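PDB 4NNZ: probable zinc protease from Pseudomonas aeruginosa, which probably acts as a zinc-dependent metallopeptidase of the M16 family and forms one subunit of a heterodimeric protease. Local coordinates for residues V18-D23 / D201-L206; T7-L12 / L382-I387; E146-A151 / R414-Q419; T84-T89 / S156-P161. All coordinates share one frame; numbering follows the deposited sequence.

Interaction 1 (V18-D23 / D201-L206)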
loop_
_atom_site.group_PDB
_atom_site.type_symbol
_atom_site.label_atom_id
_atom_site.label_comp_id
_atom_site.label_asym_id
_atom_site.label_seq_id
_atom_site.Cartn_x
_atom_site.Cartn_y
_atom_site.Cartn_z
ATOM N N VAL A 18 16.513 20.393 -19.921
ATOM C CA VAL A 18 15.780 21.520 -20.430
ATOM C C VAL A 18 15.257 21.191 -21.800
ATOM O O VAL A 18 15.968 20.689 -22.617
ATOM C CB VAL A 18 16.637 22.794 -20.457
ATOM C CG1 VAL A 18 15.820 23.951 -20.951
ATOM C CG2 VAL A 18 17.180 23.107 -19.080
ATOM N N ILE A 19 13.987 21.442 -22.028
ATOM C CA ILE A 19 13.422 21.221 -23.332
ATOM C C ILE A 19 12.784 22.476 -23.847
ATOM O O ILE A 19 12.046 23.113 -23.153
ATOM C CB ILE A 19 12.423 20.075 -23.341
ATOM C CG1 ILE A 19 13.106 18.789 -22.922
ATOM C CG2 ILE A 19 11.889 19.892 -24.735
ATOM C CD1 ILE A 19 12.183 17.646 -22.641
ATOM N N VAL A 20 13.118 22.843 -25.067
ATOM C CA VAL A 20 12.627 24.079 -25.652
ATOM C C VAL A 20 12.013 23.909 -27.012
ATOM O O VAL A 20 12.624 23.374 -27.891
ATOM C CB VAL A 20 13.745 25.108 -25.796
ATOM C CG1 VAL A 20 13.185 26.403 -26.280
ATOM C CG2 VAL A 20 14.415 25.341 -24.479
ATOM N N ARG A 21 10.803 24.401 -27.180
ATOM C CA ARG A 21 10.215 24.474 -28.493
ATOM C C ARG A 21 9.781 25.867 -28.877
ATOM O O ARG A 21 9.061 26.512 -28.168
ATOM C CB ARG A 21 9.043 23.548 -28.624
ATOM C CG ARG A 21 8.583 23.497 -30.047
ATOM C CD ARG A 21 7.390 22.616 -30.172
ATOM N NE ARG A 21 7.727 21.281 -29.755
ATOM C CZ ARG A 21 6.890 20.267 -29.812
ATOM N NH1 ARG A 21 5.679 20.453 -30.278
ATOM N NH2 ARG A 21 7.267 19.081 -29.403
ATOM N N GLU A 22 10.228 26.315 -30.034
ATOM C CA GLU A 22 9.945 27.642 -30.506
ATOM C C GLU A 22 8.669 27.694 -31.295
ATOM O O GLU A 22 8.443 26.883 -32.140
ATOM C CB GLU A 22 11.094 28.113 -31.360
ATOM C CG GLU A 22 12.408 28.060 -30.624
ATOM C CD GLU A 22 13.597 28.205 -31.533
ATOM O OE1 GLU A 22 14.706 28.482 -31.036
ATOM O OE2 GLU A 22 13.415 28.038 -32.744
ATOM N N ASP A 23 7.805 28.626 -30.958
ATOM C CA ASP A 23 6.620 28.894 -31.730
ATOM C C ASP A 23 6.392 30.387 -31.688
ATOM O O ASP A 23 6.054 30.915 -30.671
ATOM C CB ASP A 23 5.460 28.135 -31.111
ATOM C CG ASP A 23 4.167 28.359 -31.812
ATOM O OD1 ASP A 23 4.025 29.364 -32.495
ATOM O OD2 ASP A 23 3.264 27.530 -31.674
ATOM N N ASP A 201 18.602 29.229 -27.754
ATOM C CA ASP A 201 19.779 29.791 -27.147
ATOM C C ASP A 201 19.485 30.775 -26.061
ATOM O O ASP A 201 20.187 30.869 -25.085
ATOM C CB ASP A 201 20.695 30.346 -28.196
ATOM C CG ASP A 201 21.566 29.296 -28.766
ATOM O OD1 ASP A 201 22.239 28.609 -27.992
ATOM O OD2 ASP A 201 21.553 29.121 -29.981
ATOM N N GLU A 202 18.445 31.531 -26.263
ATOM C CA GLU A 202 18.059 32.460 -25.274
ATOM C C GLU A 202 17.691 31.710 -24.025
ATOM O O GLU A 202 18.115 32.066 -22.967
ATOM C CB GLU A 202 16.838 33.178 -25.796
ATOM C CG GLU A 202 16.536 34.515 -25.175
ATOM C CD GLU A 202 15.736 35.375 -26.112
ATOM O OE1 GLU A 202 16.118 36.545 -26.340
ATOM O OE2 GLU A 202 14.744 34.859 -26.642
ATOM N N VAL A 203 16.885 30.672 -24.149
ATOM C CA VAL A 203 16.468 29.900 -22.992
ATOM C C VAL A 203 17.646 29.215 -22.316
ATOM O O VAL A 203 17.755 29.181 -21.112
ATOM C CB VAL A 203 15.425 28.847 -23.379
ATOM C CG1 VAL A 203 15.070 27.987 -22.196
ATOM C CG2 VAL A 203 14.193 29.493 -23.938
ATOM N N LYS A 204 18.556 28.704 -23.115
ATOM C CA LYS A 204 19.668 27.978 -22.589
ATOM C C LYS A 204 20.444 28.873 -21.680
ATOM O O LYS A 204 20.888 28.470 -20.639
ATOM C CB LYS A 204 20.557 27.546 -23.725
ATOM C CG LYS A 204 21.853 26.925 -23.276
ATOM C CD LYS A 204 22.501 26.145 -24.413
ATOM C CE LYS A 204 23.258 24.919 -23.925
ATOM N NZ LYS A 204 23.224 23.792 -24.884
ATOM N N THR A 205 20.598 30.109 -22.080
ATOM C CA THR A 205 21.350 31.044 -21.303
ATOM C C THR A 205 20.752 31.340 -19.956
ATOM O O THR A 205 21.450 31.450 -18.991
ATOM C CB THR A 205 21.514 32.334 -22.093
ATOM O OG1 THR A 205 22.220 32.042 -23.287
ATOM C CG2 THR A 205 22.269 33.341 -21.313
ATOM N N LEU A 206 19.454 31.535 -19.915
ATOM C CA LEU A 206 18.772 31.846 -18.677
ATOM C C LEU A 206 18.795 30.734 -17.675
ATOM O O LEU A 206 18.877 30.967 -16.502
ATOM C CB LEU A 206 17.369 32.332 -18.933
ATOM C CG LEU A 206 17.412 33.652 -19.661
ATOM C CD1 LEU A 206 17.416 33.373 -21.133
ATOM C CD2 LEU A 206 16.254 34.543 -19.282
#
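Val20 and Val203 meet end-on, and the two branched ends mesh methyl by methyl. Val20 CG2 lies 3.6 Å from Val203 CG1, while Val20 CG1 meets Val203 CG2 at 4.0 Å, a two-point fit between a strand residue and a helix residue. The fit depends on rotamer: Val203 holds CG1 anti to its backbone N (chi1 176°), beside the carbonyl carbon, so that this methyl also comes within 4.3 Å of Val18 CG1. One helical valine thus meets two residues spaced i, i+2 on the same face of strand 17-22, and the contact is wholly apolar, with no hydrogen bond crossing it. This is the layered alpha/beta arrangement in miniature: helix 200-211 lies against one face of the six-stranded mixed sheet, where Val203 also touches Val194 of strand 190-196 and Val198 in the loop that leads to the helix, while Ile19, turned the other way, packs on Ile374 of helix 367-379. Strand 17-22 itself is held between neighbours by backbone hydrogen bonds, Val18 with Phe10 and Val20 with His8 on strand 7-11, and Ile19 with Leu192 and Val194 on strand 190-196. Further out, the carboxylate of Glu22 accepts from the backbone N of Ala200 at the start of the helix. Within the helix, Asp201 O is gripped from opposite faces of its carbonyl plane, by Thr205 N at 3.1 Å and by Thr205 OG1 at 3.0 Å.

Interaction 2 (T7-L12 / L382-I387)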
loop_
_atom_site.group_PDB
_atom_site.type_symbol
_atom_site.label_atom_id
_atom_site.label_comp_id
_atom_site.label_asym_id
_atom_site.label_seq_id
_atom_site.Cartn_x
_atom_site.Cartn_y
_atom_site.Cartn_z
ATOM N N THR A 7 12.404 21.573 -31.943
ATOM C CA THR A 7 12.495 21.246 -30.530
ATOM C C THR A 7 13.856 20.785 -30.084
ATOM O O THR A 7 14.374 19.849 -30.621
ATOM C CB THR A 7 11.563 20.098 -30.230
ATOM O OG1 THR A 7 10.356 20.308 -30.943
ATOM C CG2 THR A 7 11.277 20.038 -28.772
ATOM N N HIS A 8 14.393 21.395 -29.041
ATOM C CA HIS A 8 15.741 21.113 -28.585
ATOM C C HIS A 8 15.866 20.611 -27.169
ATOM O O HIS A 8 15.188 21.080 -26.306
ATOM C CB HIS A 8 16.540 22.377 -28.625
ATOM C CG HIS A 8 16.392 23.146 -29.886
ATOM N ND1 HIS A 8 17.171 22.908 -30.991
ATOM C CD2 HIS A 8 15.571 24.165 -30.214
ATOM C CE1 HIS A 8 16.831 23.744 -31.950
ATOM N NE2 HIS A 8 15.862 24.515 -31.502
ATOM N N GLU A 9 16.775 19.683 -26.929
ATOM C CA GLU A 9 16.986 19.142 -25.607
ATOM C C GLU A 9 18.419 19.254 -25.099
ATOM O O GLU A 9 19.326 18.714 -25.686
ATOM C CB GLU A 9 16.574 17.692 -25.670
ATOM C CG GLU A 9 17.095 16.778 -24.603
ATOM C CD GLU A 9 16.314 15.498 -24.552
ATOM O OE1 GLU A 9 16.313 14.840 -23.505
ATOM O OE2 GLU A 9 15.696 15.141 -25.557
ATOM N N PHE A 10 18.613 19.943 -23.990
ATOM C CA PHE A 10 19.910 19.979 -23.345
ATOM C C PHE A 10 19.810 19.796 -21.847
ATOM O O PHE A 10 18.802 20.066 -21.284
ATOM C CB PHE A 10 20.633 21.264 -23.673
ATOM C CG PHE A 10 19.967 22.484 -23.147
ATOM C CD1 PHE A 10 18.918 23.044 -23.812
ATOM C CD2 PHE A 10 20.416 23.079 -22.005
ATOM C CE1 PHE A 10 18.320 24.173 -23.350
ATOM C CE2 PHE A 10 19.829 24.213 -21.534
ATOM C CZ PHE A 10 18.775 24.760 -22.211
ATOM N N SER A 11 20.855 19.316 -21.208
ATOM C CA SER A 11 20.821 19.174 -19.772
ATOM C C SER A 11 21.940 19.882 -19.103
ATOM O O SER A 11 23.049 19.708 -19.454
ATOM C CB SER A 11 20.887 17.728 -19.367
ATOM O OG SER A 11 20.080 16.940 -20.183
ATOM N N LEU A 12 21.634 20.622 -18.068
ATOM C CA LEU A 12 22.625 21.339 -17.329
ATOM C C LEU A 12 23.458 20.420 -16.522
ATOM O O LEU A 12 23.177 19.260 -16.393
ATOM C CB LEU A 12 22.001 22.356 -16.417
ATOM C CG LEU A 12 21.068 23.306 -17.121
ATOM C CD1 LEU A 12 20.812 24.483 -16.233
ATOM C CD2 LEU A 12 21.646 23.786 -18.421
ATOM N N LEU A 382 9.608 8.450 -20.193
ATOM C CA LEU A 382 9.397 8.246 -21.586
ATOM C C LEU A 382 9.930 9.484 -22.250
ATOM O O LEU A 382 9.840 10.544 -21.700
ATOM C CB LEU A 382 7.918 8.094 -21.843
ATOM C CG LEU A 382 7.185 6.914 -21.243
ATOM C CD1 LEU A 382 5.719 6.959 -21.571
ATOM C CD2 LEU A 382 7.753 5.639 -21.769
ATOM N N SER A 383 10.527 9.345 -23.418
ATOM C CA SER A 383 11.044 10.483 -24.153
ATOM C C SER A 383 9.963 11.326 -24.751
ATOM O O SER A 383 8.908 10.836 -25.046
ATOM C CB SER A 383 11.939 10.026 -25.277
ATOM O OG SER A 383 12.483 11.135 -25.936
ATOM N N TRP A 384 10.237 12.595 -24.964
ATOM C CA TRP A 384 9.297 13.437 -25.653
ATOM C C TRP A 384 9.200 13.099 -27.116
ATOM O O TRP A 384 8.280 13.489 -27.765
ATOM C CB TRP A 384 9.645 14.896 -25.496
ATOM C CG TRP A 384 10.970 15.206 -25.958
ATOM C CD1 TRP A 384 12.095 15.066 -25.273
ATOM C CD2 TRP A 384 11.326 15.695 -27.230
ATOM N NE1 TRP A 384 13.149 15.439 -26.024
ATOM C CE2 TRP A 384 12.694 15.832 -27.245
ATOM C CE3 TRP A 384 10.618 16.027 -28.363
ATOM C CZ2 TRP A 384 13.371 16.289 -28.342
ATOM C CZ3 TRP A 384 11.286 16.471 -29.433
ATOM C CH2 TRP A 384 12.643 16.600 -29.425
ATOM N N LYS A 385 10.163 12.363 -27.624
ATOM C CA LYS A 385 10.223 12.049 -29.032
ATOM C C LYS A 385 9.056 11.217 -29.427
ATOM O O LYS A 385 8.736 11.109 -30.571
ATOM C CB LYS A 385 11.514 11.355 -29.394
ATOM C CG LYS A 385 12.731 12.126 -28.957
ATOM C CD LYS A 385 13.594 12.517 -30.115
ATOM C CE LYS A 385 14.895 13.088 -29.611
ATOM N NZ LYS A 385 15.752 12.089 -28.932
ATOM N N LEU A 386 8.401 10.671 -28.437
ATOM C CA LEU A 386 7.282 9.800 -28.656
ATOM C C LEU A 386 6.146 10.474 -29.348
ATOM O O LEU A 386 5.512 9.884 -30.185
ATOM C CB LEU A 386 6.793 9.269 -27.341
ATOM C CG LEU A 386 7.382 7.922 -27.026
ATOM C CD1 LEU A 386 8.455 8.034 -25.969
ATOM C CD2 LEU A 386 6.261 7.040 -26.549
ATOM N N ILE A 387 5.903 11.719 -29.011
ATOM C CA ILE A 387 4.692 12.344 -29.413
ATOM C C ILE A 387 4.641 12.290 -30.906
ATOM O O ILE A 387 3.619 11.989 -31.473
ATOM C CB ILE A 387 4.686 13.813 -29.015
ATOM C CG1 ILE A 387 4.714 13.961 -27.513
ATOM C CG2 ILE A 387 3.463 14.505 -29.546
ATOM C CD1 ILE A 387 5.312 15.259 -27.047
#
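Glu9 OE2 receives the indole N-H of Trp384 in a short, nearly straight hydrogen bond, 2.6 Å from Trp384 NE1 to Glu9 OE2 with an N-H...O angle of 166°. The bond ties strand 7-11, an outermost strand of the six-stranded mixed sheet, to the loop between helices 367-379 and 386-396. The oxygen lies close to the indole plane, at the ring edge, yet the donor approaches it from above the carboxylate plane. Glu9 gets there by an extended chain, and its other oxygen, OE1, forms a salt bridge with Lys17, so both ends of the carboxylate are held. Two residues earlier on the strand, Thr7 sets a methyl over the six-membered ring as a CH-pi contact: Thr7 CG2 stands 4.0 Å from the centroid, 26° off the normal. Lys385 CG lies over the other face of the indole. Around the tryptophan, Ile19 of strand 17-22 and Glu378 of helix 367-379 complete the buried setting. The turn carrying the indole is a type I beta turn from Ser383 to Leu386, and it has a capping bond at its start, Lys385 N to Ser383 OG at 3.1 Å and almost linear.

Interaction 3 (E146-A151 / R414-Q419); sequences ERFKAA and RLTLAQ
Phe148 leaves helix 140-152 with CG anti to the backbone N (chi1 160°), a setting that carries its ring from CB toward Thr416 and Ala418 on strand 415-422. Phe148 CD1 is the first ring atom to meet the strand: it lies 4.0 Å from Thr416 CG2 and 4.2 Å from Ala418 CB. At CE1 the partner becomes the backbone, for Thr416 O sits 3.4 Å from Phe148 CE1, at the ring edge and in its plane. Phe148 CE1 is also 3.9 Å from Thr416 CB, and beyond it CZ still has the Thr416 carbonyl oxygen nearby, though further off. One turn on, Ala151 CB touches Thr416 CG2 at 4.0 Å, so the threonine methyl is shared by two helix residues. The contact shows how a helix lies on a sheet face: the axes of segments 146-151 and 415-419 approach to 8.7 Å and run nearly antiparallel, at 157°. Strand 415-422 lies between strands 233-240 and 246-253 in the five-stranded sheet. Those neighbours widen the contact, with Leu236 against Ala151 and Ile248 against Phe148, whereas Leu417, facing away from helix 140-152, packs on Glu329 of helix 325-341.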
loop_
_atom_site.group_PDB
_atom_site.type_symbol
_atom_site.label_atom_id
_atom_site.label_comp_id
_atom_site.label_asym_id
_atom_site.label_seq_id
_atom_site.Cartn_x
_atom_site.Cartn_y
_atom_site.Cartn_z
ATOM N N GLU A 146 -11.603 6.258 -4.336
ATOM C CA GLU A 146 -10.424 6.130 -3.525
ATOM C C GLU A 146 -10.290 4.724 -3.035
ATOM O O GLU A 146 -9.244 4.166 -3.083
ATOM C CB GLU A 146 -10.524 7.070 -2.358
ATOM C CG GLU A 146 -9.234 7.393 -1.695
ATOM C CD GLU A 146 -9.440 8.239 -0.493
ATOM O OE1 GLU A 146 -10.300 7.901 0.295
ATOM O OE2 GLU A 146 -8.761 9.237 -0.337
ATOM N N ARG A 147 -11.380 4.166 -2.573
ATOM C CA ARG A 147 -11.444 2.786 -2.211
ATOM C C ARG A 147 -11.196 1.842 -3.355
ATOM O O ARG A 147 -10.577 0.843 -3.186
ATOM C CB ARG A 147 -12.812 2.455 -1.657
ATOM C CG ARG A 147 -13.364 3.354 -0.590
ATOM C CD ARG A 147 -12.557 3.269 0.655
ATOM N NE ARG A 147 -12.872 4.309 1.589
ATOM C CZ ARG A 147 -13.781 4.195 2.525
ATOM N NH1 ARG A 147 -14.480 3.106 2.638
ATOM N NH2 ARG A 147 -13.984 5.174 3.340
ATOM N N PHE A 148 -11.742 2.138 -4.511
ATOM C CA PHE A 148 -11.646 1.266 -5.652
ATOM C C PHE A 148 -10.223 1.160 -6.066
ATOM O O PHE A 148 -9.738 0.108 -6.339
ATOM C CB PHE A 148 -12.531 1.797 -6.781
ATOM C CG PHE A 148 -12.190 1.287 -8.128
ATOM C CD1 PHE A 148 -12.555 0.031 -8.510
ATOM C CD2 PHE A 148 -11.527 2.074 -9.017
ATOM C CE1 PHE A 148 -12.249 -0.435 -9.746
ATOM C CE2 PHE A 148 -11.209 1.616 -10.257
ATOM C CZ PHE A 148 -11.582 0.366 -10.623
ATOM N N LYS A 149 -9.573 2.294 -6.086
ATOM C CA LYS A 149 -8.185 2.393 -6.413
ATOM C C LYS A 149 -7.270 1.672 -5.452
ATOM O O LYS A 149 -6.359 1.043 -5.884
ATOM C CB LYS A 149 -7.774 3.849 -6.553
ATOM C CG LYS A 149 -6.535 4.043 -7.385
ATOM C CD LYS A 149 -6.442 5.407 -8.009
ATOM C CE LYS A 149 -5.017 5.808 -8.301
ATOM N NZ LYS A 149 -4.480 6.689 -7.256
ATOM N N ALA A 150 -7.528 1.733 -4.164
ATOM C CA ALA A 150 -6.766 0.960 -3.232
ATOM C C ALA A 150 -6.870 -0.562 -3.424
ATOM O O ALA A 150 -5.898 -1.245 -3.373
ATOM C CB ALA A 150 -7.146 1.353 -1.834
ATOM N N ALA A 151 -8.062 -1.073 -3.627
ATOM C CA ALA A 151 -8.265 -2.459 -3.957
ATOM C C ALA A 151 -7.684 -2.877 -5.298
ATOM O O ALA A 151 -7.213 -3.958 -5.437
ATOM C CB ALA A 151 -9.716 -2.817 -3.872
ATOM N N ARG A 414 -7.994 -10.175 -13.429
ATOM C CA ARG A 414 -7.409 -8.870 -13.458
ATOM C C ARG A 414 -8.374 -7.801 -13.038
ATOM O O ARG A 414 -8.078 -6.668 -13.121
ATOM C CB ARG A 414 -6.896 -8.579 -14.846
ATOM C CG ARG A 414 -5.758 -9.450 -15.258
ATOM C CD ARG A 414 -5.583 -9.467 -16.743
ATOM N NE ARG A 414 -4.272 -9.942 -17.092
ATOM C CZ ARG A 414 -3.959 -11.206 -17.288
ATOM N NH1 ARG A 414 -4.863 -12.124 -17.191
ATOM N NH2 ARG A 414 -2.743 -11.540 -17.600
ATOM N N LEU A 415 -9.529 -8.207 -12.581
ATOM C CA LEU A 415 -10.623 -7.327 -12.348
ATOM C C LEU A 415 -10.822 -6.888 -10.915
ATOM O O LEU A 415 -10.806 -7.687 -10.031
ATOM C CB LEU A 415 -11.890 -8.001 -12.823
ATOM C CG LEU A 415 -13.199 -7.367 -12.430
ATOM C CD1 LEU A 415 -13.425 -6.134 -13.258
ATOM C CD2 LEU A 415 -14.317 -8.333 -12.638
ATOM N N THR A 416 -11.003 -5.591 -10.723
ATOM C CA THR A 416 -11.565 -5.011 -9.533
ATOM C C THR A 416 -12.875 -4.390 -9.936
ATOM O O THR A 416 -12.928 -3.565 -10.784
ATOM C CB THR A 416 -10.701 -3.891 -8.977
ATOM O OG1 THR A 416 -9.348 -4.275 -8.981
ATOM C CG2 THR A 416 -11.066 -3.589 -7.608
ATOM N N LEU A 417 -13.939 -4.826 -9.315
ATOM C CA LEU A 417 -15.250 -4.322 -9.593
ATOM C C LEU A 417 -15.867 -3.764 -8.336
ATOM O O LEU A 417 -15.833 -4.386 -7.329
ATOM C CB LEU A 417 -16.121 -5.431 -10.145
ATOM C CG LEU A 417 -17.592 -5.138 -10.284
ATOM C CD1 LEU A 417 -18.193 -5.951 -11.378
ATOM C CD2 LEU A 417 -18.316 -5.372 -8.996
ATOM N N ALA A 418 -16.430 -2.575 -8.406
ATOM C CA ALA A 418 -17.077 -1.992 -7.257
ATOM C C ALA A 418 -18.493 -1.522 -7.489
ATOM O O ALA A 418 -18.738 -0.865 -8.431
ATOM C CB ALA A 418 -16.251 -0.862 -6.731
ATOM N N GLN A 419 -19.404 -1.832 -6.586
ATOM C CA GLN A 419 -20.755 -1.340 -6.656
ATOM C C GLN A 419 -20.883 -0.186 -5.713
ATOM O O GLN A 419 -20.581 -0.303 -4.566
ATOM C CB GLN A 419 -21.750 -2.428 -6.282
ATOM C CG GLN A 419 -21.520 -3.724 -7.023
ATOM C CD GLN A 419 -22.674 -4.695 -7.017
ATOM O OE1 GLN A 419 -23.406 -4.821 -6.072
ATOM N NE2 GLN A 419 -22.801 -5.417 -8.083
#

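Interaction 4 (T84-T89 / S156-P161); sequences TTDDYT and SGYHTP
Asp86 and Tyr158 mark the closest backbone approach, their CA atoms 6.8 Å apart, where a tight connection between two strands comes up against a short 3-10 turn at 157-159. The connection joins the antiparallel strands 80-84 and 89-96 as a beta hairpin, closed by Thr85 N to Tyr88 O at 2.8 Å. An ST motif braces it: Thr85 OG1 accepts from Tyr88 N, three residues on, at 3.2 Å. From the hairpin, Asp87 takes the phenol of Tyr158, with Tyr158 OH donating to the syn lone pair of Asp87 OD2 over only 2.6 Å. The accepting oxygen is in the plane of the phenol ring, at its edge, while the carboxylate is turned 52° from that plane. Asp87 is buried and well supplied with donors, since OD2 also accepts from Arg306 N and OD1 from Ser40 OG. Asp86 meets the same ring at a slant, its CB 3.9 Å from Tyr158 CE1 and its OD2 3.8 Å from Tyr158 CD1. Outside the pair, the hairpin leans on helix 49-56 through Thr84, and Lys149 of helix 140-152 donates to the carbonyl oxygen of Tyr158.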
loop_
_atom_site.group_PDB
_atom_site.type_symbol
_atom_site.label_atom_id
_atom_site.label_comp_id
_atom_site.label_asym_id
_atom_site.label_seq_id
_atom_site.Cartn_x
_atom_site.Cartn_y
_atom_site.Cartn_z
ATOM N N THR A 84 -0.313 18.130 -8.536
ATOM C CA THR A 84 0.347 16.958 -8.041
ATOM C C THR A 84 -0.468 15.756 -8.405
ATOM O O THR A 84 -1.621 15.726 -8.200
ATOM C CB THR A 84 0.549 17.050 -6.531
ATOM O OG1 THR A 84 1.373 18.165 -6.239
ATOM C CG2 THR A 84 1.207 15.857 -6.015
ATOM N N THR A 85 0.166 14.751 -8.941
ATOM C CA THR A 85 -0.498 13.532 -9.294
ATOM C C THR A 85 0.276 12.411 -8.688
ATOM O O THR A 85 1.088 12.625 -7.858
ATOM C CB THR A 85 -0.557 13.337 -10.797
ATOM O OG1 THR A 85 0.722 12.999 -11.284
ATOM C CG2 THR A 85 -0.949 14.561 -11.453
ATOM N N ASP A 86 -0.007 11.206 -9.106
ATOM C CA ASP A 86 0.694 10.064 -8.601
ATOM C C ASP A 86 2.142 10.082 -8.959
ATOM O O ASP A 86 2.983 9.834 -8.148
ATOM C CB ASP A 86 0.054 8.809 -9.146
ATOM C CG ASP A 86 -1.380 8.659 -8.717
ATOM O OD1 ASP A 86 -1.854 9.469 -7.922
ATOM O OD2 ASP A 86 -2.052 7.740 -9.153
ATOM N N ASP A 87 2.425 10.362 -10.208
ATOM C CA ASP A 87 3.774 10.363 -10.683
ATOM C C ASP A 87 4.503 11.670 -10.792
ATOM O O ASP A 87 5.679 11.656 -10.989
ATOM C CB ASP A 87 3.854 9.628 -12.003
ATOM C CG ASP A 87 3.669 8.163 -11.843
ATOM O OD1 ASP A 87 3.966 7.667 -10.772
ATOM O OD2 ASP A 87 3.214 7.506 -12.758
ATOM N N TYR A 88 3.835 12.787 -10.666
ATOM C CA TYR A 88 4.534 14.029 -10.823
ATOM C C TYR A 88 3.929 15.225 -10.137
ATOM O O TYR A 88 2.815 15.222 -9.716
ATOM C CB TYR A 88 4.754 14.318 -12.294
ATOM C CG TYR A 88 3.510 14.311 -13.066
ATOM C CD1 TYR A 88 2.698 15.388 -13.083
ATOM C CD2 TYR A 88 3.120 13.207 -13.737
ATOM C CE1 TYR A 88 1.531 15.369 -13.777
ATOM C CE2 TYR A 88 1.966 13.180 -14.446
ATOM C CZ TYR A 88 1.182 14.269 -14.465
ATOM O OH TYR A 88 0.031 14.244 -15.143
ATOM N N THR A 89 4.737 16.251 -10.013
ATOM C CA THR A 89 4.317 17.546 -9.572
ATOM C C THR A 89 4.772 18.584 -10.539
ATOM O O THR A 89 5.920 18.680 -10.801
ATOM C CB THR A 89 4.989 17.860 -8.282
ATOM O OG1 THR A 89 4.778 16.764 -7.416
ATOM C CG2 THR A 89 4.434 19.101 -7.682
ATOM N N SER A 156 1.411 -1.886 -5.898
ATOM C CA SER A 156 2.054 -0.652 -6.314
ATOM C C SER A 156 1.709 0.596 -5.543
ATOM O O SER A 156 0.796 0.639 -4.807
ATOM C CB SER A 156 1.881 -0.419 -7.804
ATOM O OG SER A 156 0.611 0.047 -8.127
ATOM N N GLY A 157 2.462 1.632 -5.784
ATOM C CA GLY A 157 2.276 2.886 -5.117
ATOM C C GLY A 157 1.014 3.555 -5.557
ATOM O O GLY A 157 0.568 4.489 -4.971
ATOM N N TYR A 158 0.430 3.039 -6.604
ATOM C CA TYR A 158 -0.742 3.629 -7.149
ATOM C C TYR A 158 -1.910 3.566 -6.263
ATOM O O TYR A 158 -2.827 4.273 -6.476
ATOM C CB TYR A 158 -1.058 3.089 -8.513
ATOM C CG TYR A 158 -0.153 3.614 -9.563
ATOM C CD1 TYR A 158 0.422 4.849 -9.445
ATOM C CD2 TYR A 158 0.144 2.871 -10.663
ATOM C CE1 TYR A 158 1.252 5.317 -10.393
ATOM C CE2 TYR A 158 0.983 3.342 -11.614
ATOM C CZ TYR A 158 1.524 4.565 -11.461
ATOM O OH TYR A 158 2.341 5.065 -12.381
ATOM N N HIS A 159 -1.889 2.698 -5.287
ATOM C CA HIS A 159 -3.007 2.623 -4.391
ATOM C C HIS A 159 -3.142 3.799 -3.496
ATOM O O HIS A 159 -4.204 4.027 -2.982
ATOM C CB HIS A 159 -3.129 1.316 -3.637
ATOM C CG HIS A 159 -1.902 0.900 -2.907
ATOM N ND1 HIS A 159 -1.279 1.690 -1.979
ATOM C CD2 HIS A 159 -1.216 -0.262 -2.930
ATOM C CE1 HIS A 159 -0.241 1.049 -1.489
ATOM N NE2 HIS A 159 -0.186 -0.143 -2.042
ATOM N N THR A 160 -2.086 4.540 -3.327
ATOM C CA THR A 160 -2.169 5.618 -2.393
ATOM C C THR A 160 -2.888 6.841 -2.920
ATOM O O THR A 160 -2.640 7.270 -4.005
ATOM C CB THR A 160 -0.833 5.928 -1.648
ATOM O OG1 THR A 160 -0.441 7.275 -1.857
ATOM C CG2 THR A 160 0.264 5.014 -2.031
ATOM N N PRO A 161 -3.796 7.403 -2.157
ATOM C CA PRO A 161 -4.439 8.633 -2.571
ATOM C C PRO A 161 -3.493 9.786 -2.529
ATOM O O PRO A 161 -2.821 9.971 -1.572
ATOM C CB PRO A 161 -5.506 8.836 -1.511
ATOM C CG PRO A 161 -5.052 8.095 -0.357
ATOM C CD PRO A 161 -4.333 6.919 -0.894
#

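Overall arrangement
Interactions 1 and 2 adjoin, their centres about 12 Å apart, because strands 17-22 and 7-11 follow one another in the chain and pair in the six-stranded sheet. Segment 84-89 of interaction 4 is the hairpin turn between strands 80-84 and 89-96, at the other edge of that sheet, about 23 Å from interaction 2 between centres. Interaction 3 sets helix 140-152 on the five-stranded sheet, about 43 Å from interaction 1, centre to centre, yet it touches interaction 4 through Lys149, so helix 140-152 connects the five-stranded sheet to the hairpin of the six-stranded one. Along the chain, interaction 2 encloses interaction 1, which encloses interaction 4, whereas interaction 3 crosses all three.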